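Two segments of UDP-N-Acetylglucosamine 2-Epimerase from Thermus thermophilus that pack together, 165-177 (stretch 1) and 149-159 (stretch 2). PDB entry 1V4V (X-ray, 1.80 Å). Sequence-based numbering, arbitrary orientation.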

ATOM      1  N   GLY A 165      -0.330 -11.384  -1.115  1.00 41.03           N
ATOM      2  CA  GLY A 165      -1.148 -11.638   0.058  1.00 42.42           C
ATOM      3  C   GLY A 165      -2.628 -11.341  -0.076  1.00 42.66           C
ATOM      4  O   GLY A 165      -3.378 -11.490   0.888  1.00 42.10           O
ATOM      5  N   LYS A 166      -3.058 -10.911  -1.257  1.00 42.56           N
ATOM      6  CA  LYS A 166      -4.468 -10.618  -1.471  1.00 41.14           C
ATOM      7  C   LYS A 166      -5.210 -11.947  -1.539  1.00 40.48           C
ATOM      8  O   LYS A 166      -4.721 -12.908  -2.123  1.00 39.39           O
ATOM      9  CB  LYS A 166      -4.667  -9.836  -2.773  1.00 40.64           C
ATOM     10  CG  LYS A 166      -3.907  -8.514  -2.831  1.00 42.06           C
ATOM     11  CD  LYS A 166      -4.346  -7.549  -1.735  1.00 42.09           C
ATOM     12  CE  LYS A 166      -5.762  -7.050  -1.964  1.00 42.21           C
ATOM     13  NZ  LYS A 166      -6.188  -6.093  -0.911  1.00 40.50           N
ATOM     14  N   ARG A 167      -6.389 -11.998  -0.932  1.00 41.42           N
ATOM     15  CA  ARG A 167      -7.193 -13.213  -0.914  1.00 42.38           C
ATOM     16  C   ARG A 167      -8.083 -13.322  -2.148  1.00 41.19           C
ATOM     17  O   ARG A 167      -8.468 -12.313  -2.739  1.00 39.56           O
ATOM     18  CB  ARG A 167      -8.056 -13.236   0.349  1.00 45.60           C
ATOM     19  CG  ARG A 167      -7.250 -13.250   1.635  1.00 50.47           C
ATOM     20  CD  ARG A 167      -8.111 -12.889   2.832  1.00 54.91           C
ATOM     21  NE  ARG A 167      -8.680 -11.551   2.696  1.00 59.18           N
ATOM     22  CZ  ARG A 167      -9.301 -10.900   3.675  1.00 60.94           C
ATOM     23  NH1 ARG A 167      -9.433 -11.465   4.869  1.00 62.85           N
ATOM     24  NH2 ARG A 167      -9.788  -9.684   3.461  1.00 62.56           N
ATOM     25  N   GLU A 168      -8.409 -14.557  -2.517  1.00 41.25           N
ATOM     26  CA  GLU A 168      -9.257 -14.843  -3.671  1.00 41.58           C
ATOM     27  C   GLU A 168     -10.560 -14.051  -3.690  1.00 41.50           C
ATOM     28  O   GLU A 168     -10.905 -13.430  -4.695  1.00 40.34           O
ATOM     29  CB  GLU A 168      -9.587 -16.337  -3.716  1.00 43.35           C
ATOM     30  CG  GLU A 168      -8.505 -17.206  -4.324  1.00 48.14           C
ATOM     31  CD  GLU A 168      -8.565 -17.232  -5.840  1.00 50.09           C
ATOM     32  OE1 GLU A 168      -7.649 -17.811  -6.461  1.00 51.90           O
ATOM     33  OE2 GLU A 168      -9.534 -16.682  -6.410  1.00 51.01           O
ATOM     34  N   GLU A 169     -11.285 -14.079  -2.577  1.00 40.53           N
ATOM     35  CA  GLU A 169     -12.567 -13.389  -2.481  1.00 41.03           C
ATOM     36  C   GLU A 169     -12.437 -11.887  -2.713  1.00 39.16           C
ATOM     37  O   GLU A 169     -13.411 -11.218  -3.049  1.00 39.23           O
ATOM     38  CB  GLU A 169     -13.201 -13.650  -1.110  1.00 44.00           C
ATOM     39  CG  GLU A 169     -12.658 -12.778   0.009  1.00 47.98           C
ATOM     40  CD  GLU A 169     -13.530 -11.563   0.267  1.00 50.99           C
ATOM     41  OE1 GLU A 169     -13.038 -10.593   0.880  1.00 51.88           O
ATOM     42  OE2 GLU A 169     -14.715 -11.586  -0.133  1.00 52.65           O
ATOM     43  N   GLY A 170     -11.231 -11.364  -2.536  1.00 36.12           N
ATOM     44  CA  GLY A 170     -11.016  -9.943  -2.723  1.00 35.67           C
ATOM     45  C   GLY A 170     -10.560  -9.557  -4.118  1.00 34.39           C
ATOM     46  O   GLY A 170     -10.172  -8.410  -4.345  1.00 33.80           O
ATOM     47  N   ILE A 171     -10.595 -10.505  -5.051  1.00 32.40           N
ATOM     48  CA  ILE A 171     -10.175 -10.232  -6.425  1.00 30.84           C
ATOM     49  C   ILE A 171     -11.227 -10.690  -7.429  1.00 31.29           C
ATOM     50  O   ILE A 171     -11.768 -11.789  -7.312  1.00 30.18           O
ATOM     51  CB  ILE A 171      -8.863 -10.964  -6.774  1.00 31.56           C
ATOM     52  CG1 ILE A 171      -7.773 -10.605  -5.762  1.00 29.58           C
ATOM     53  CG2 ILE A 171      -8.424 -10.593  -8.191  1.00 29.52           C
ATOM     54  CD1 ILE A 171      -6.546 -11.482  -5.858  1.00 29.98           C
ATOM     55  N   LEU A 172     -11.499  -9.839  -8.414  1.00 29.36           N
ATOM     56  CA  LEU A 172     -12.459 -10.140  -9.475  1.00 30.00           C
ATOM     57  C   LEU A 172     -11.776  -9.833 -10.808  1.00 28.54           C
ATOM     58  O   LEU A 172     -11.269  -8.736 -10.996  1.00 26.84           O
ATOM     59  CB  LEU A 172     -13.706  -9.260  -9.333  1.00 30.66           C
ATOM     60  CG  LEU A 172     -14.796  -9.405 -10.402  1.00 34.51           C
ATOM     61  CD1 LEU A 172     -15.471 -10.761 -10.267  1.00 37.85           C
ATOM     62  CD2 LEU A 172     -15.832  -8.301 -10.236  1.00 36.38           C
ATOM     63  N   VAL A 173     -11.736 -10.803 -11.717  1.00 28.55           N
ATOM     64  CA  VAL A 173     -11.125 -10.579 -13.029  1.00 28.62           C
ATOM     65  C   VAL A 173     -12.239  -9.992 -13.888  1.00 27.94           C
ATOM     66  O   VAL A 173     -13.244 -10.649 -14.146  1.00 29.28           O
ATOM     67  CB  VAL A 173     -10.616 -11.892 -13.655  1.00 29.56           C
ATOM     68  CG1 VAL A 173     -10.043 -11.622 -15.033  1.00 31.75           C
ATOM     69  CG2 VAL A 173      -9.548 -12.505 -12.765  1.00 30.94           C
ATOM     70  N   THR A 174     -12.048  -8.756 -14.338  1.00 26.29           N
ATOM     71  CA  THR A 174     -13.078  -8.061 -15.098  1.00 26.50           C
ATOM     72  C   THR A 174     -12.811  -7.805 -16.575  1.00 26.41           C
ATOM     73  O   THR A 174     -13.746  -7.575 -17.338  1.00 26.16           O
ATOM     74  CB  THR A 174     -13.354  -6.689 -14.469  1.00 26.68           C
ATOM     75  OG1 THR A 174     -12.175  -5.879 -14.590  1.00 26.70           O
ATOM     76  CG2 THR A 174     -13.711  -6.832 -12.993  1.00 26.23           C
ATOM     77  N   GLY A 175     -11.547  -7.850 -16.977  1.00 26.72           N
ATOM     78  CA  GLY A 175     -11.213  -7.518 -18.351  1.00 26.24           C
ATOM     79  C   GLY A 175     -11.012  -6.011 -18.286  1.00 27.98           C
ATOM     80  O   GLY A 175     -11.164  -5.429 -17.210  1.00 24.78           O
ATOM     81  N   GLN A 176     -10.694  -5.359 -19.401  1.00 27.63           N
ATOM     82  CA  GLN A 176     -10.461  -3.918 -19.365  1.00 27.98           C
ATOM     83  C   GLN A 176     -11.681  -3.032 -19.600  1.00 28.28           C
ATOM     84  O   GLN A 176     -12.424  -3.223 -20.563  1.00 27.11           O
ATOM     85  CB  GLN A 176      -9.367  -3.550 -20.370  1.00 32.02           C
ATOM     86  CG  GLN A 176      -8.047  -4.259 -20.119  1.00 36.51           C
ATOM     87  CD  GLN A 176      -6.892  -3.621 -20.871  1.00 42.05           C
ATOM     88  OE1 GLN A 176      -5.899  -4.282 -21.186  1.00 42.35           O
ATOM     89  NE2 GLN A 176      -7.011  -2.327 -21.151  1.00 42.85           N
ATOM     90  N   THR A 177     -11.887  -2.052 -18.722  1.00 26.78           N
ATOM     91  CA  THR A 177     -13.017  -1.149 -18.891  1.00 27.27           C
ATOM     92  C   THR A 177     -12.763  -0.271 -20.114  1.00 26.59           C
ATOM     93  O   THR A 177     -13.688   0.339 -20.653  1.00 27.97           O
ATOM     94  CB  THR A 177     -13.236  -0.247 -17.653  1.00 25.50           C
ATOM     95  OG1 THR A 177     -12.091   0.586 -17.446  1.00 24.56           O
ATOM     96  CG2 THR A 177     -13.486  -1.098 -16.414  1.00 25.18           C
TER
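Stretch 2 (149-159) LDFAPTPLAKA

Stretch 2 lies beside stretch 1 as a parallel strand and then folds back over it as a helix. The apolar centre is on the sheet face that carries Ile 171, Val 173 and Ala 152. Ile 171 CG2 is 4.3 Å from Ala 152 CB. The helix covers this same face. Its Lys 158 has chi1 to chi4 all t, so the side chain is fully extended, and its aliphatic part runs over the two branched residues. Lys 158 CG is 3.7 Å from Ile 171 CG2, and Lys 158 CD is 3.8 Å from Val 173 CG2. Val 173 CG1 faces the start of the helix, 4.1 Å from Thr 154 C.

The face with Leu 172 and Phe 151 is apolar too. Leu 172 CD2 is 3.9 Å from Phe 151 CD1. Thr 174 CG2 is 3.8 Å from the same ring atom, Phe 151 CD1. Both methyl groups meet the ring at its edge. Phe 151 has chi1 m and chi2 -80°. Leu 149, with chi1 t and chi2 p, brings its CD1 to 4.4 Å from Leu 172 CB and 3.5 Å from Gly 170 O.

Between these faces the backbones are joined. Residues 149-152 of stretch 2 and 171-173 of stretch 1 are extended. Their axes approach to 4.7 Å and cross at -22°. Ile 171 pairs with Asp 150, Leu 172 with Phe 151 and Val 173 with Ala 152, at CA-CA distances of 4.8, 5.0 and 4.7 Å. Asp 150 N donates to Gly 170 O at 2.9 Å, and Leu 172 N donates to Asp 150 O at 2.9 Å. Ala 152 N donates to Leu 172 O at 2.9 Å, and Thr 174 N donates to Ala 152 O at 2.8 Å. The donor alternates between the strands, as parallel pairing requires.

After Ala 152 the chain turns at Pro 153. Pro 153 CB is 3.9 Å from Gln 176 CG. Pro 153 O is 3.2 Å from Gly 175 CA, a CA-H...O contact. Gly 175 has phi 88° and psi -180°, where a CB would jam against the preceding carbonyl. Thr 154 caps the helix: Ala 157 N donates to Thr 154 OG1 at 3.1 Å. Helix 155-159 then runs back at 165° to strand 171-173, with axes 8.6 Å apart at closest approach.

The edge of the contact is polar. The extended Lys 158 ends in a salt bridge, its NZ 2.8 Å from Glu 168 OE2. The CA-to-CB bond of Glu 168 points away, but its chain bends back to bring the carboxylate close. A water accepts from Lys 158 NZ at 3.0 Å and lies 2.8 Å from Ile 171 O. Another water donates to Phe 151 O at 3.1 Å and Thr 174 OG1 at 2.9 Å. Lys 166 NZ and Asp 150 OD1 form a long salt bridge of 3.8 Å.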

ATOM      1  N   LEU A 149     -11.716  -4.597  -2.638  1.00 25.66           N
ATOM      2  CA  LEU A 149     -11.939  -5.378  -3.846  1.00 27.04           C
ATOM      3  C   LEU A 149     -11.031  -4.889  -4.969  1.00 23.96           C
ATOM      4  O   LEU A 149     -11.011  -3.699  -5.291  1.00 25.86           O
ATOM      5  CB  LEU A 149     -13.407  -5.272  -4.278  1.00 28.98           C
ATOM      6  CG  LEU A 149     -13.872  -6.122  -5.466  1.00 32.34           C
ATOM      7  CD1 LEU A 149     -13.450  -7.573  -5.271  1.00 32.41           C
ATOM      8  CD2 LEU A 149     -15.394  -6.013  -5.599  1.00 31.54           C
ATOM      9  N   ASP A 150     -10.261  -5.809  -5.538  1.00 24.37           N
ATOM     10  CA  ASP A 150      -9.365  -5.489  -6.647  1.00 23.70           C
ATOM     11  C   ASP A 150     -10.001  -6.007  -7.923  1.00 25.01           C
ATOM     12  O   ASP A 150     -10.403  -7.170  -7.992  1.00 25.42           O
ATOM     13  CB  ASP A 150      -8.008  -6.168  -6.464  1.00 27.16           C
ATOM     14  CG  ASP A 150      -7.079  -5.381  -5.569  1.00 29.90           C
ATOM     15  OD1 ASP A 150      -6.378  -6.007  -4.755  1.00 35.63           O
ATOM     16  OD2 ASP A 150      -7.044  -4.139  -5.690  1.00 33.26           O
ATOM     17  N   PHE A 151     -10.095  -5.138  -8.926  1.00 24.08           N
ATOM     18  CA  PHE A 151     -10.662  -5.510 -10.213  1.00 24.10           C
ATOM     19  C   PHE A 151      -9.484  -5.685 -11.168  1.00 23.85           C
ATOM     20  O   PHE A 151      -8.956  -4.712 -11.702  1.00 23.23           O
ATOM     21  CB  PHE A 151     -11.604  -4.406 -10.691  1.00 23.06           C
ATOM     22  CG  PHE A 151     -12.744  -4.139  -9.744  1.00 23.85           C
ATOM     23  CD1 PHE A 151     -13.860  -4.970  -9.728  1.00 22.50           C
ATOM     24  CD2 PHE A 151     -12.691  -3.070  -8.853  1.00 24.51           C
ATOM     25  CE1 PHE A 151     -14.915  -4.739  -8.837  1.00 22.77           C
ATOM     26  CE2 PHE A 151     -13.734  -2.829  -7.958  1.00 25.04           C
ATOM     27  CZ  PHE A 151     -14.851  -3.665  -7.951  1.00 24.58           C
ATOM     28  N   ALA A 152      -9.065  -6.934 -11.349  1.00 23.83           N
ATOM     29  CA  ALA A 152      -7.932  -7.258 -12.209  1.00 24.37           C
ATOM     30  C   ALA A 152      -8.334  -7.385 -13.671  1.00 24.86           C
ATOM     31  O   ALA A 152      -9.307  -8.053 -13.999  1.00 25.49           O
ATOM     32  CB  ALA A 152      -7.283  -8.547 -11.739  1.00 23.46           C
ATOM     33  N   PRO A 153      -7.576  -6.745 -14.570  1.00 26.96           N
ATOM     34  CA  PRO A 153      -7.901  -6.818 -15.998  1.00 27.73           C
ATOM     35  C   PRO A 153      -7.615  -8.184 -16.621  1.00 29.39           C
ATOM     36  O   PRO A 153      -8.281  -8.589 -17.569  1.00 31.56           O
ATOM     37  CB  PRO A 153      -7.034  -5.715 -16.599  1.00 27.74           C
ATOM     38  CG  PRO A 153      -5.809  -5.751 -15.715  1.00 27.81           C
ATOM     39  CD  PRO A 153      -6.420  -5.860 -14.334  1.00 24.64           C
ATOM     40  N   THR A 154      -6.644  -8.900 -16.064  1.00 29.56           N
ATOM     41  CA  THR A 154      -6.248 -10.204 -16.595  1.00 31.19           C
ATOM     42  C   THR A 154      -5.946 -11.230 -15.511  1.00 33.21           C
ATOM     43  O   THR A 154      -5.786 -10.886 -14.338  1.00 31.41           O
ATOM     44  CB  THR A 154      -4.958 -10.088 -17.425  1.00 32.18           C
ATOM     45  OG1 THR A 154      -3.886  -9.676 -16.563  1.00 31.40           O
ATOM     46  CG2 THR A 154      -5.119  -9.067 -18.544  1.00 32.09           C
ATOM     47  N   PRO A 155      -5.854 -12.513 -15.900  1.00 32.97           N
ATOM     48  CA  PRO A 155      -5.553 -13.589 -14.954  1.00 33.35           C
ATOM     49  C   PRO A 155      -4.161 -13.352 -14.364  1.00 33.99           C
ATOM     50  O   PRO A 155      -3.910 -13.643 -13.193  1.00 34.75           O
ATOM     51  CB  PRO A 155      -5.607 -14.838 -15.829  1.00 35.28           C
ATOM     52  CG  PRO A 155      -6.669 -14.482 -16.834  1.00 34.76           C
ATOM     53  CD  PRO A 155      -6.286 -13.068 -17.198  1.00 34.27           C
ATOM     54  N   LEU A 156      -3.261 -12.815 -15.184  1.00 34.23           N
ATOM     55  CA  LEU A 156      -1.901 -12.527 -14.744  1.00 34.45           C
ATOM     56  C   LEU A 156      -1.913 -11.475 -13.635  1.00 34.21           C
ATOM     57  O   LEU A 156      -1.173 -11.581 -12.650  1.00 33.77           O
ATOM     58  CB  LEU A 156      -1.056 -12.027 -15.916  1.00 36.47           C
ATOM     59  CG  LEU A 156       0.352 -11.544 -15.557  1.00 39.00           C
ATOM     60  CD1 LEU A 156       1.150 -12.684 -14.934  1.00 41.47           C
ATOM     61  CD2 LEU A 156       1.045 -11.023 -16.803  1.00 41.96           C
ATOM     62  N   ALA A 157      -2.748 -10.456 -13.799  1.00 31.34           N
ATOM     63  CA  ALA A 157      -2.852  -9.405 -12.795  1.00 31.22           C
ATOM     64  C   ALA A 157      -3.341 -10.020 -11.486  1.00 30.26           C
ATOM     65  O   ALA A 157      -2.854  -9.674 -10.410  1.00 28.99           O
ATOM     66  CB  ALA A 157      -3.810  -8.312 -13.265  1.00 29.89           C
ATOM     67  N   LYS A 158      -4.298 -10.939 -11.586  1.00 29.24           N
ATOM     68  CA  LYS A 158      -4.829 -11.610 -10.404  1.00 29.53           C
ATOM     69  C   LYS A 158      -3.715 -12.413  -9.744  1.00 30.29           C
ATOM     70  O   LYS A 158      -3.593 -12.428  -8.518  1.00 28.82           O
ATOM     71  CB  LYS A 158      -5.980 -12.548 -10.781  1.00 29.59           C
ATOM     72  CG  LYS A 158      -6.467 -13.421  -9.628  1.00 29.68           C
ATOM     73  CD  LYS A 158      -7.659 -14.290 -10.011  1.00 30.61           C
ATOM     74  CE  LYS A 158      -8.060 -15.196  -8.849  1.00 33.46           C
ATOM     75  NZ  LYS A 158      -9.252 -16.035  -9.146  1.00 32.88           N
ATOM     76  N   ALA A 159      -2.903 -13.075 -10.563  1.00 31.32           N
ATOM     77  CA  ALA A 159      -1.797 -13.876 -10.048  1.00 33.15           C
ATOM     78  C   ALA A 159      -0.814 -12.994  -9.279  1.00 32.98           C
ATOM     79  O   ALA A 159      -0.247 -13.425  -8.278  1.00 33.94           O
ATOM     80  CB  ALA A 159      -1.086 -14.587 -11.186  1.00 34.84           C
TER
HETATM   81  O   HOH W   1     -10.617  -3.496 -14.061  1.00 35.38           O
HETATM   82  O   HOH W   2     -11.059 -13.672  -9.304  1.00 38.19           O